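Local coordinates for Sqt1 (Chaetomium thermophilum, PDB 4ZOY), which probably acts as a dedicated chaperone that captures a newly made ribosomal protein during its translation, as part of ribosome biogenesis, at residues I142-P147 / T156-A161; S165-T170 / V180-S185. One frame throughout, in Å; residues are numbered along the deposited sequence.

In the fold
Sqt1 folds as a WD40 beta-propeller of eight four-stranded antiparallel sheets, and the two contacts build one of these blades. Strand 142-147 opens the blade; the chain turns through 148-155 and returns as 156-161, closing contact 1 in the half of the blade nearer the propeller centre. It then turns again into 166-171, passes through a loop that is partly disordered, and closes contact 2 with 180-186 at the outer edge. The two hairpins follow in series, neither enclosing the other. Their centres lie about 9 Å apart, and strands 156-161 and 166-171 are joined by backbone hydrogen bonds, Ile-157 with Phe-169 and Leu-159 with Trp-167, and by a Thr-156 to Thr-170 hydroxyl bond.

Contact 1 (I142-P147 / T156-A161); sequences INWFAP and TIALGA
The indole of Trp-144 lies flat over the backbone of Gly-160, in the antiparallel hairpin that forms the two inner strands of a WD40 propeller blade. Gly-160 N sits above the centre of the ring system, 3.3 Å from Trp-144 CE2, and the carbonyl carbon of Leu-159 lies over the same face nearer the rim. Chi1 (56°) sets CG between the backbone N and the carbonyl carbon, and chi2 (-95°) turns the ring plane against the strand. Gly-160 has no side chain, and one here would collide with Trp-144 NE1, which is 3.5 Å from Gly-160 CA. Farther along the strand, Trp-144 CZ3 meets Ala-158 CB at 4.0 Å. An alanine in place of Trp-144 would probably leave Gly-160 N and Ala-158 CB without their aromatic cover and open a gap on this face of the sheet.

Leu-159 projects from the other face, with Phe-145 and Ile-157. Its CB touches Phe-145 CD1 in the plane of the ring, at the edge, at 3.6 Å, the two side chains running side by side. Ile-157 CD1 instead sits over the face of that ring, a CH-pi contact 3.8 Å from the centroid. Ala-94 and Thr-96 of strand 92-97 and Met-114 of strand 114-120 also touch Phe-145, which thus joins the hairpin to the preceding blade.

The backbone pairing is regular at Ala-146 and Ala-158, which exchange two hydrogen bonds, but Gly-160 N bonds Trp-144 O only weakly. Between Ile-142 and Trp-144 the register slips by one residue, a beta bulge at Asn-143. The amide ND2 of Asn-143 is hydrogen-bonded to Cys-193 O in strand 193-198, while its backbone N donates to Gly-160 O at 2.9 Å, in the carbonyl plane and nearly straight (164° at the hydrogen).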
loop_
_atom_site.group_PDB
_atom_site.type_symbol
_atom_site.label_atom_id
_atom_site.label_comp_id
_atom_site.label_asym_id
_atom_site.label_seq_id
_atom_site.Cartn_x
_atom_site.Cartn_y
_atom_site.Cartn_z
ATOM N N ILE A 142 -4.703 3.290 -14.045
ATOM C CA ILE A 142 -4.622 3.524 -12.601
ATOM C C ILE A 142 -3.492 2.725 -11.953
ATOM O O ILE A 142 -3.456 1.501 -12.063
ATOM C CB ILE A 142 -5.938 3.164 -11.924
ATOM C CG1 ILE A 142 -7.038 4.133 -12.385
ATOM C CG2 ILE A 142 -5.788 3.224 -10.405
ATOM C CD1 ILE A 142 -8.443 3.681 -12.058
ATOM N N ASN A 143 -2.597 3.415 -11.250
ATOM C CA ASN A 143 -1.435 2.775 -10.636
ATOM C C ASN A 143 -1.630 2.382 -9.174
ATOM O O ASN A 143 -1.029 1.410 -8.707
ATOM C CB ASN A 143 -0.210 3.683 -10.757
ATOM C CG ASN A 143 0.296 3.760 -12.170
ATOM O OD1 ASN A 143 0.016 2.873 -12.975
ATOM N ND2 ASN A 143 1.047 4.809 -12.485
ATOM N N TRP A 144 -2.462 3.134 -8.453
ATOM C CA TRP A 144 -2.666 2.888 -7.031
ATOM C C TRP A 144 -3.912 3.606 -6.534
ATOM O O TRP A 144 -4.351 4.583 -7.139
ATOM C CB TRP A 144 -1.436 3.333 -6.201
ATOM C CG TRP A 144 -1.041 4.776 -6.395
ATOM C CD1 TRP A 144 -0.090 5.254 -7.256
ATOM C CD2 TRP A 144 -1.612 5.929 -5.750
ATOM N NE1 TRP A 144 -0.010 6.627 -7.165
ATOM C CE2 TRP A 144 -0.942 7.063 -6.258
ATOM C CE3 TRP A 144 -2.603 6.110 -4.777
ATOM C CZ2 TRP A 144 -1.252 8.358 -5.844
ATOM C CZ3 TRP A 144 -2.906 7.399 -4.364
ATOM C CH2 TRP A 144 -2.233 8.502 -4.898
ATOM N N PHE A 145 -4.459 3.090 -5.436
ATOM C CA PHE A 145 -5.530 3.717 -4.657
ATOM C C PHE A 145 -5.038 3.987 -3.250
ATOM O O PHE A 145 -4.258 3.205 -2.712
ATOM C CB PHE A 145 -6.753 2.812 -4.508
ATOM C CG PHE A 145 -7.619 2.693 -5.723
ATOM C CD1 PHE A 145 -7.643 3.662 -6.704
ATOM C CD2 PHE A 145 -8.457 1.597 -5.845
ATOM C CE1 PHE A 145 -8.482 3.522 -7.816
ATOM C CE2 PHE A 145 -9.286 1.462 -6.938
ATOM C CZ PHE A 145 -9.306 2.425 -7.913
ATOM N N ALA A 146 -5.565 5.027 -2.612
ATOM C CA ALA A 146 -5.356 5.208 -1.177
ATOM C C ALA A 146 -6.583 5.865 -0.572
ATOM O O ALA A 146 -6.937 6.979 -0.971
ATOM C CB ALA A 146 -4.107 6.054 -0.908
ATOM N N PRO A 147 -7.253 5.183 0.362
ATOM C CA PRO A 147 -8.418 5.807 0.994
ATOM C C PRO A 147 -7.984 6.884 1.980
ATOM O O PRO A 147 -6.969 6.749 2.661
ATOM C CB PRO A 147 -9.106 4.636 1.705
ATOM C CG PRO A 147 -7.968 3.688 2.030
ATOM C CD PRO A 147 -7.023 3.807 0.848
ATOM N N THR A 156 -13.763 8.943 0.940
ATOM C CA THR A 156 -12.935 9.684 0.012
ATOM C C THR A 156 -11.730 8.830 -0.359
ATOM O O THR A 156 -11.147 8.157 0.505
ATOM C CB THR A 156 -12.518 11.017 0.632
ATOM O OG1 THR A 156 -13.714 11.757 0.915
ATOM C CG2 THR A 156 -11.646 11.821 -0.322
ATOM N N ILE A 157 -11.403 8.814 -1.647
ATOM C CA ILE A 157 -10.311 7.984 -2.161
ATOM C C ILE A 157 -9.433 8.777 -3.117
ATOM O O ILE A 157 -9.923 9.626 -3.870
ATOM C CB ILE A 157 -10.864 6.711 -2.873
ATOM C CG1 ILE A 157 -9.747 5.789 -3.354
ATOM C CG2 ILE A 157 -11.767 7.076 -4.050
ATOM C CD1 ILE A 157 -10.250 4.697 -4.278
ATOM N N ALA A 158 -8.133 8.497 -3.087
ATOM C CA ALA A 158 -7.206 9.045 -4.047
ATOM C C ALA A 158 -6.691 7.961 -4.957
ATOM O O ALA A 158 -6.606 6.788 -4.569
ATOM C CB ALA A 158 -6.032 9.720 -3.344
ATOM N N LEU A 159 -6.311 8.373 -6.154
ATOM C CA LEU A 159 -5.581 7.501 -7.069
ATOM C C LEU A 159 -4.497 8.278 -7.791
ATOM O O LEU A 159 -4.558 9.504 -7.910
ATOM C CB LEU A 159 -6.538 6.846 -8.069
ATOM C CG LEU A 159 -7.239 7.714 -9.120
ATOM C CD1 LEU A 159 -6.361 8.030 -10.333
ATOM C CD2 LEU A 159 -8.524 6.991 -9.548
ATOM N N GLY A 160 -3.511 7.555 -8.304
ATOM C CA GLY A 160 -2.507 8.139 -9.168
ATOM C C GLY A 160 -2.464 7.355 -10.457
ATOM O O GLY A 160 -2.746 6.155 -10.449
ATOM N N ALA A 161 -2.118 8.022 -11.554
ATOM C CA ALA A 161 -2.218 7.409 -12.881
ATOM C C ALA A 161 -0.932 7.487 -13.699
ATOM O O ALA A 161 0.019 8.171 -13.325
ATOM C CB ALA A 161 -3.365 8.055 -13.659
#

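Contact 2 (S165-T170 / V180-S185)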
loop_
_atom_site.group_PDB
_atom_site.type_symbol
_atom_site.label_atom_id
_atom_site.label_comp_id
_atom_site.label_asym_id
_atom_site.label_seq_id
_atom_site.Cartn_x
_atom_site.Cartn_y
_atom_site.Cartn_z
ATOM N N SER A 165 -1.165 12.113 -13.275
ATOM C CA SER A 165 -2.243 12.815 -12.581
ATOM C C SER A 165 -2.644 12.109 -11.289
ATOM O O SER A 165 -2.457 10.905 -11.122
ATOM C CB SER A 165 -3.466 12.998 -13.500
ATOM O OG SER A 165 -4.170 11.793 -13.714
ATOM N N VAL A 166 -3.176 12.902 -10.367
ATOM C CA VAL A 166 -3.650 12.416 -9.093
ATOM C C VAL A 166 -5.062 12.936 -8.916
ATOM O O VAL A 166 -5.299 14.142 -9.023
ATOM C CB VAL A 166 -2.742 12.875 -7.947
ATOM C CG1 VAL A 166 -3.358 12.522 -6.600
ATOM C CG2 VAL A 166 -1.356 12.252 -8.104
ATOM N N TRP A 167 -5.996 12.017 -8.683
ATOM C CA TRP A 167 -7.411 12.341 -8.536
ATOM C C TRP A 167 -7.892 11.998 -7.139
ATOM O O TRP A 167 -7.532 10.952 -6.584
ATOM C CB TRP A 167 -8.237 11.581 -9.583
ATOM C CG TRP A 167 -7.910 11.986 -10.988
ATOM C CD1 TRP A 167 -6.764 11.703 -11.682
ATOM C CD2 TRP A 167 -8.734 12.761 -11.873
ATOM N NE1 TRP A 167 -6.822 12.263 -12.934
ATOM C CE2 TRP A 167 -8.022 12.910 -13.079
ATOM C CE3 TRP A 167 -10.006 13.335 -11.760
ATOM C CZ2 TRP A 167 -8.536 13.621 -14.169
ATOM C CZ3 TRP A 167 -10.518 14.036 -12.848
ATOM C CH2 TRP A 167 -9.784 14.169 -14.032
ATOM N N VAL A 168 -8.706 12.874 -6.560
ATOM C CA VAL A 168 -9.352 12.591 -5.293
ATOM C C VAL A 168 -10.861 12.624 -5.495
ATOM O O VAL A 168 -11.394 13.619 -5.982
ATOM C CB VAL A 168 -8.935 13.603 -4.197
ATOM C CG1 VAL A 168 -9.615 13.265 -2.886
ATOM C CG2 VAL A 168 -7.407 13.615 -4.039
ATOM N N PHE A 169 -11.531 11.526 -5.153
ATOM C CA PHE A 169 -12.972 11.401 -5.342
ATOM C C PHE A 169 -13.652 11.201 -4.013
ATOM O O PHE A 169 -13.098 10.554 -3.120
ATOM C CB PHE A 169 -13.335 10.203 -6.232
ATOM C CG PHE A 169 -12.743 10.243 -7.597
ATOM C CD1 PHE A 169 -13.367 10.950 -8.617
ATOM C CD2 PHE A 169 -11.571 9.546 -7.887
ATOM C CE1 PHE A 169 -12.827 10.979 -9.902
ATOM C CE2 PHE A 169 -11.030 9.570 -9.159
ATOM C CZ PHE A 169 -11.655 10.289 -10.177
ATOM N N THR A 170 -14.880 11.705 -3.893
ATOM C CA THR A 170 -15.692 11.361 -2.740
ATOM C C THR A 170 -16.953 10.644 -3.214
ATOM O O THR A 170 -17.579 11.054 -4.188
ATOM C CB THR A 170 -16.023 12.604 -1.894
ATOM O OG1 THR A 170 -14.816 13.048 -1.262
ATOM C CG2 THR A 170 -17.019 12.260 -0.814
ATOM N N VAL A 180 -20.348 9.993 -7.766
ATOM C CA VAL A 180 -18.912 10.243 -7.688
ATOM C C VAL A 180 -18.585 11.743 -7.869
ATOM O O VAL A 180 -18.588 12.255 -8.983
ATOM C CB VAL A 180 -18.142 9.408 -8.731
ATOM C CG1 VAL A 180 -16.651 9.663 -8.606
ATOM C CG2 VAL A 180 -18.444 7.914 -8.599
ATOM N N GLN A 181 -18.328 12.426 -6.750
ATOM C CA GLN A 181 -17.681 13.759 -6.666
ATOM C C GLN A 181 -16.206 13.757 -6.953
ATOM O O GLN A 181 -15.452 12.976 -6.375
ATOM C CB GLN A 181 -17.862 14.354 -5.262
ATOM C CG GLN A 181 -19.119 14.986 -5.043
ATOM C CD GLN A 181 -19.441 15.007 -3.561
ATOM O OE1 GLN A 181 -19.383 13.916 -2.844
ATOM N NE2 GLN A 181 -19.773 16.209 -3.061
ATOM N N ILE A 182 -15.783 14.719 -7.749
ATOM C CA ILE A 182 -14.377 15.002 -7.883
ATOM C C ILE A 182 -13.946 16.104 -6.910
ATOM O O ILE A 182 -14.347 17.264 -7.055
ATOM C CB ILE A 182 -14.061 15.419 -9.297
ATOM C CG1 ILE A 182 -14.549 14.350 -10.275
ATOM C CG2 ILE A 182 -12.588 15.691 -9.440
ATOM C CD1 ILE A 182 -14.185 14.666 -11.695
ATOM N N VAL A 183 -13.135 15.751 -5.914
ATOM C CA VAL A 183 -12.619 16.733 -4.956
ATOM C C VAL A 183 -11.426 17.493 -5.529
ATOM O O VAL A 183 -11.337 18.722 -5.409
ATOM C CB VAL A 183 -12.216 16.048 -3.651
ATOM C CG1 VAL A 183 -11.687 17.065 -2.640
ATOM C CG2 VAL A 183 -13.396 15.275 -3.080
ATOM N N GLN A 184 -10.502 16.754 -6.141
ATOM C CA GLN A 184 -9.319 17.327 -6.777
ATOM C C GLN A 184 -8.896 16.526 -7.989
ATOM O O GLN A 184 -9.107 15.314 -8.044
ATOM C CB GLN A 184 -8.126 17.373 -5.812
ATOM C CG GLN A 184 -8.335 18.128 -4.530
ATOM C CD GLN A 184 -8.259 19.631 -4.694
ATOM O OE1 GLN A 184 -8.017 20.146 -5.785
ATOM N NE2 GLN A 184 -8.448 20.345 -3.593
ATOM N N SER A 185 -8.290 17.213 -8.949
ATOM C CA SER A 185 -7.582 16.559 -10.042
ATOM C C SER A 185 -6.303 17.345 -10.281
ATOM O O SER A 185 -6.340 18.505 -10.698
ATOM C CB SER A 185 -8.432 16.483 -11.314
ATOM O OG SER A 185 -8.725 17.781 -11.811
#
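A classic beta bulge, in which Val-183 and Gln-184 both face Val-168, shapes the hairpin of the two outer strands of the blade. Val-168 O accepts two backbone hydrogen bonds, from Val-183 N at 2.8 Å and from Gln-184 N at 3.3 Å. Val-168 N returns a nearly straight bond to Gln-184 O (173°). Val-183 has the helix-like backbone angles of the extra residue (phi -81°, psi -45°). Its side chain leans toward the partner strand, CB lying 3.9 Å from Val-168 CG1 and CG2 close to Thr-170 OG1.

Thr-170 is held by backbone bonds in both directions with Gln-181. Its CG2, anti to the backbone N, packs beside the Gln-181 side chain, 3.5 Å from OE1. The hydroxyl OG1 finds its polar partner in Thr-156 OG1 of the adjoining inner strand.

On the opposite face of the sheet, two aromatic rings of strand 166-171 lie against the edge strand. Ser-185 CB sits over the six-membered ring of Trp-167, a CH-pi contact 3.5 Å from the centroid. Ile-182 CD1 touches the same indole at its rim, near Trp-167 CZ3 at 3.9 Å. In the ring plane, Trp-167 NE1 donates to Ser-165 OG at 2.8 Å, and because that hydroxyl is also bonded to Asp-163 OD1, the indole is tethered to the turn before its strand. Phe-169 meets Val-180 CG1 through CD1 and Ile-182 CG1 through CE1, and also touches Ile-157 and Leu-159 of strand 156-161.

Strand 180-186 is the outermost of its sheet, yet the sequence repeat assigned here probably takes it in together with strands 193-198, 204-209 and 214-218 of the next blade, the offset between repeat and blade characteristic of WD40 propellers.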